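Local coordinates for phosphate transporter (Thermotoga maritima MSB8, PDB 6L85), which probably imports inorganic phosphate across the cell membrane, driven by sodium, as a bacterial relative of the human SLC20 transporters, at residues Q75-E78 with L79-A83; T330-T333 with V334-S338. All coordinates share one frame; numbering follows the deposited sequence.

Interaction 1. Residues Q75-E78 with L79-A83; sequences QPVE and LMYGA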
loop_
_atom_site.group_PDB
_atom_site.type_symbol
_atom_site.label_atom_id
_atom_site.label_comp_id
_atom_site.label_asym_id
_atom_site.label_seq_id
_atom_site.Cartn_x
_atom_site.Cartn_y
_atom_site.Cartn_z
ATOM N N GLN B 75 29.608 -28.040 2.481
ATOM C CA GLN B 75 29.472 -28.153 1.042
ATOM C C GLN B 75 28.078 -27.677 0.630
ATOM O O GLN B 75 27.094 -27.939 1.341
ATOM C CB GLN B 75 29.702 -29.596 0.590
ATOM C CG GLN B 75 31.088 -29.843 -0.009
ATOM C CD GLN B 75 31.038 -30.732 -1.240
ATOM O OE1 GLN B 75 30.343 -31.752 -1.261
ATOM N NE2 GLN B 75 31.785 -30.355 -2.270
ATOM N N PRO B 76 27.963 -26.939 -0.480
ATOM C CA PRO B 76 26.636 -26.462 -0.921
ATOM C C PRO B 76 25.556 -27.533 -0.981
ATOM O O PRO B 76 24.447 -27.288 -0.493
ATOM C CB PRO B 76 26.947 -25.864 -2.294
ATOM C CG PRO B 76 28.319 -25.245 -2.085
ATOM C CD PRO B 76 29.053 -26.180 -1.116
ATOM N N VAL B 77 25.847 -28.718 -1.511
ATOM C CA VAL B 77 24.817 -29.755 -1.585
ATOM C C VAL B 77 24.276 -30.074 -0.193
ATOM O O VAL B 77 23.062 -30.279 0.000
ATOM C CB VAL B 77 25.377 -31.010 -2.283
ATOM C CG1 VAL B 77 26.581 -31.577 -1.515
ATOM C CG2 VAL B 77 24.291 -32.064 -2.455
ATOM N N GLU B 78 25.166 -30.094 0.805
ATOM C CA GLU B 78 24.745 -30.411 2.156
ATOM C C GLU B 78 23.937 -29.265 2.752
ATOM O O GLU B 78 22.995 -29.506 3.500
ATOM C CB GLU B 78 25.959 -30.747 3.034
ATOM C CG GLU B 78 26.780 -31.990 2.582
ATOM C CD GLU B 78 25.924 -33.213 2.212
ATOM O OE1 GLU B 78 24.853 -33.441 2.825
ATOM O OE2 GLU B 78 26.336 -33.961 1.296
ATOM N N LEU B 79 24.311 -28.017 2.447
ATOM C CA LEU B 79 23.512 -26.872 2.856
ATOM C C LEU B 79 22.092 -27.001 2.338
ATOM O O LEU B 79 21.127 -26.698 3.047
ATOM C CB LEU B 79 24.141 -25.577 2.341
ATOM C CG LEU B 79 23.235 -24.368 2.566
ATOM C CD1 LEU B 79 22.999 -24.183 4.060
ATOM C CD2 LEU B 79 23.817 -23.121 1.965
ATOM N N MET B 80 21.953 -27.481 1.110
ATOM C CA MET B 80 20.640 -27.638 0.511
ATOM C C MET B 80 19.818 -28.695 1.264
ATOM O O MET B 80 18.657 -28.453 1.657
ATOM C CB MET B 80 20.867 -27.933 -0.985
ATOM C CG MET B 80 19.925 -28.829 -1.730
ATOM S SD MET B 80 20.619 -29.019 -3.412
ATOM C CE MET B 80 20.291 -27.391 -4.080
ATOM N N TYR B 81 20.434 -29.844 1.562
ATOM C CA TYR B 81 19.703 -30.854 2.335
ATOM C C TYR B 81 19.468 -30.416 3.790
ATOM O O TYR B 81 18.445 -30.762 4.387
ATOM C CB TYR B 81 20.435 -32.198 2.270
ATOM C CG TYR B 81 20.392 -32.826 0.887
ATOM C CD1 TYR B 81 19.194 -32.943 0.202
ATOM C CD2 TYR B 81 21.551 -33.273 0.262
ATOM C CE1 TYR B 81 19.141 -33.493 -1.065
ATOM C CE2 TYR B 81 21.510 -33.830 -1.006
ATOM C CZ TYR B 81 20.298 -33.935 -1.663
ATOM O OH TYR B 81 20.225 -34.488 -2.926
ATOM N N GLY B 82 20.373 -29.628 4.368
ATOM C CA GLY B 82 20.156 -29.131 5.712
ATOM C C GLY B 82 19.001 -28.149 5.792
ATOM O O GLY B 82 18.213 -28.180 6.745
ATOM N N ALA B 83 18.905 -27.244 4.809
ATOM C CA ALA B 83 17.785 -26.310 4.764
ATOM C C ALA B 83 16.472 -27.071 4.718
ATOM O O ALA B 83 15.545 -26.787 5.491
ATOM C CB ALA B 83 17.925 -25.376 3.557
#
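Gly82 N gives its hydrogen to Glu78 O at 2.8 Å, the shortest of the four backbone bonds. Three more bonds of the same i to i+4 kind stand before it. Leu79 N binds Gln75 O at 3.0 Å, Met80 N binds Pro76 O, and Tyr81 N binds Val77 O. Gln75 sits at the N-cap and Pro76 is the first residue of helix 76-99. Gln75 O also takes a weak bond from Glu78 N.

The side-chain contact is carried by Val77 and Tyr81, one turn apart. Val77 CG2 lies 3.6 Å from Tyr81 CE2, an apolar touch from out of the ring plane. Chi1 of 60° sets CG1 of Val77 between the backbone N and the carbonyl carbon. This leaves CG2 anti to the N, on the side of Tyr81. Val77 O also comes up obliquely to the ring, 3.4 Å from Tyr81 CD2. Glu78 comes to the same CD2/CE2 side differently. Its OE1 stands at the ring edge, near the ring plane, 4.2 Å from Tyr81 CD2. The carboxylate and the ring are turned 46° against each other. OE1 is hydrogen-bonded to the hydroxyl of Tyr393 on helix 368-400, and the Tyr81 ring packs on Tyr393 too.

Met80 faces another way, onto helices 260-275 and 2-32. The first turn of helix 76-99 is thus held by backbone bonds within and by a tyrosine-carboxylate link to helix 368-400. That link gives the partly buried Glu78 a polar partner and would help fix the tilt of its carboxylate.

Interaction 2. Residues T330-T333 with V334-S338; sequences TATT and VLLAS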
loop_
_atom_site.group_PDB
_atom_site.type_symbol
_atom_site.label_atom_id
_atom_site.label_comp_id
_atom_site.label_asym_id
_atom_site.label_seq_id
_atom_site.Cartn_x
_atom_site.Cartn_y
_atom_site.Cartn_z
ATOM N N THR B 330 4.604 -3.685 19.921
ATOM C CA THR B 330 5.043 -4.922 19.298
ATOM C C THR B 330 5.535 -4.674 17.880
ATOM O O THR B 330 6.633 -5.107 17.500
ATOM C CB THR B 330 3.894 -5.915 19.273
ATOM O OG1 THR B 330 3.526 -6.209 20.616
ATOM C CG2 THR B 330 4.313 -7.193 18.545
ATOM N N ALA B 331 4.726 -3.967 17.088
ATOM C CA ALA B 331 5.042 -3.763 15.683
ATOM C C ALA B 331 6.296 -2.926 15.527
ATOM O O ALA B 331 7.144 -3.231 14.678
ATOM C CB ALA B 331 3.862 -3.105 14.967
ATOM N N THR B 332 6.429 -1.877 16.339
ATOM C CA THR B 332 7.645 -1.064 16.316
ATOM C C THR B 332 8.880 -1.893 16.648
ATOM O O THR B 332 9.888 -1.842 15.927
ATOM C CB THR B 332 7.513 0.091 17.305
ATOM O OG1 THR B 332 6.284 0.780 17.046
ATOM C CG2 THR B 332 8.707 1.051 17.172
ATOM N N THR B 333 8.829 -2.655 17.748
ATOM C CA THR B 333 9.964 -3.498 18.101
ATOM C C THR B 333 10.338 -4.422 16.947
ATOM O O THR B 333 11.520 -4.551 16.587
ATOM C CB THR B 333 9.633 -4.312 19.356
ATOM O OG1 THR B 333 9.245 -3.421 20.406
ATOM C CG2 THR B 333 10.846 -5.134 19.812
ATOM N N VAL B 334 9.328 -5.055 16.343
ATOM C CA VAL B 334 9.575 -6.101 15.360
ATOM C C VAL B 334 10.110 -5.496 14.063
ATOM O O VAL B 334 11.021 -6.044 13.445
ATOM C CB VAL B 334 8.286 -6.926 15.143
ATOM C CG1 VAL B 334 8.381 -7.803 13.871
ATOM C CG2 VAL B 334 7.983 -7.790 16.383
ATOM N N LEU B 335 9.578 -4.336 13.660
ATOM C CA LEU B 335 10.056 -3.651 12.463
ATOM C C LEU B 335 11.489 -3.179 12.638
ATOM O O LEU B 335 12.297 -3.269 11.706
ATOM C CB LEU B 335 9.152 -2.457 12.129
ATOM C CG LEU B 335 8.147 -2.549 10.984
ATOM C CD1 LEU B 335 7.589 -1.180 10.634
ATOM C CD2 LEU B 335 8.727 -3.229 9.739
ATOM N N LEU B 336 11.826 -2.638 13.812
ATOM C CA LEU B 336 13.202 -2.192 13.987
ATOM C C LEU B 336 14.157 -3.383 13.981
ATOM O O LEU B 336 15.214 -3.338 13.334
ATOM C CB LEU B 336 13.330 -1.354 15.259
ATOM C CG LEU B 336 12.558 -0.022 15.209
ATOM C CD1 LEU B 336 12.323 0.560 16.623
ATOM C CD2 LEU B 336 13.234 1.010 14.294
ATOM N N ALA B 337 13.778 -4.477 14.651
ATOM C CA ALA B 337 14.557 -5.707 14.539
ATOM C C ALA B 337 14.745 -6.119 13.080
ATOM O O ALA B 337 15.846 -6.496 12.673
ATOM C CB ALA B 337 13.869 -6.831 15.314
ATOM N N SER B 338 13.672 -6.061 12.281
ATOM C CA SER B 338 13.757 -6.435 10.869
ATOM C C SER B 338 14.737 -5.541 10.122
ATOM O O SER B 338 15.502 -6.019 9.281
ATOM C CB SER B 338 12.379 -6.358 10.212
ATOM O OG SER B 338 11.492 -7.337 10.729
#
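Backbone bonds join Thr330-Thr333 to Val334-Ser338 through four successive i to i+4 links. Val334 N reaches Thr330 O at 2.9 Å, and Leu335 N reaches Ala331 O at the same length. Leu336 N binds Thr332 O at 3.0 Å. Ala337 N binds Thr333 O, the straightest of the four, with 171° at the hydrogen.

One apolar contact follows the same spacing. Thr332 and Leu336 lie side by side and point the same way. The methyl CG2 of Thr332 touches Leu336 CD1 at 3.7 Å. Chi1 of -52° places Thr332 OG1 beside the backbone N and leaves CG2 anti to it, toward the next turn. Side-chain carbons also make close van der Waals contacts with backbone oxygens. Leu336 CG rests 3.3 Å from Thr332 O. On another side of the helix, Val334 CG2 lies 3.2 Å from Thr330 O.

Side-chain hydroxyls turn back to the main chain. Thr330 OG1 bonds Val326 O, Thr332 OG1 bonds Phe328 O, and Thr333 OG1 bonds Ser329 O, each four residues earlier. Ser338 OG does the same to Val334 O at 3.0 Å, from above the carbonyl plane. Ser338 N binds this oxygen from the opposite face, so two donors grip it. Ser338 OG is also bonded to Asn257 ND2.

Around the helix, Thr330 packs on helix 346-357 and Thr333 on helix 129-162. Val334 touches Asn257, a ligand of one sodium ion, and its side chain is about 6 Å from a bound sodium. Ser338 is a second-shell partner that probably helps position Asn257. Such hydroxyl-to-carbonyl bonds are typical of threonines and serines in membrane helices, here in helix 320-339 beside the sodium sites of a phosphate transporter.

Overall arrangement
Interaction 1 comes first along the chain, at the start of helix 76-99. Interaction 2 follows much later, in helix 320-339. Their centres are 31 Å apart and their nearest atoms about 20 Å, so they do not touch. Both belong to the same all-helical transporter fold. Residues 75-83 sit about 27 Å from the centre of the chain, where helices 2-32, 260-275 and 368-400 meet them. Residues 330-338 lie about 8 Å from that centre, among helices 129-162, 167-194, 231-258 and 346-357. One contact therefore belongs to the periphery of the bundle, while the other lies beside the sodium sites near its middle.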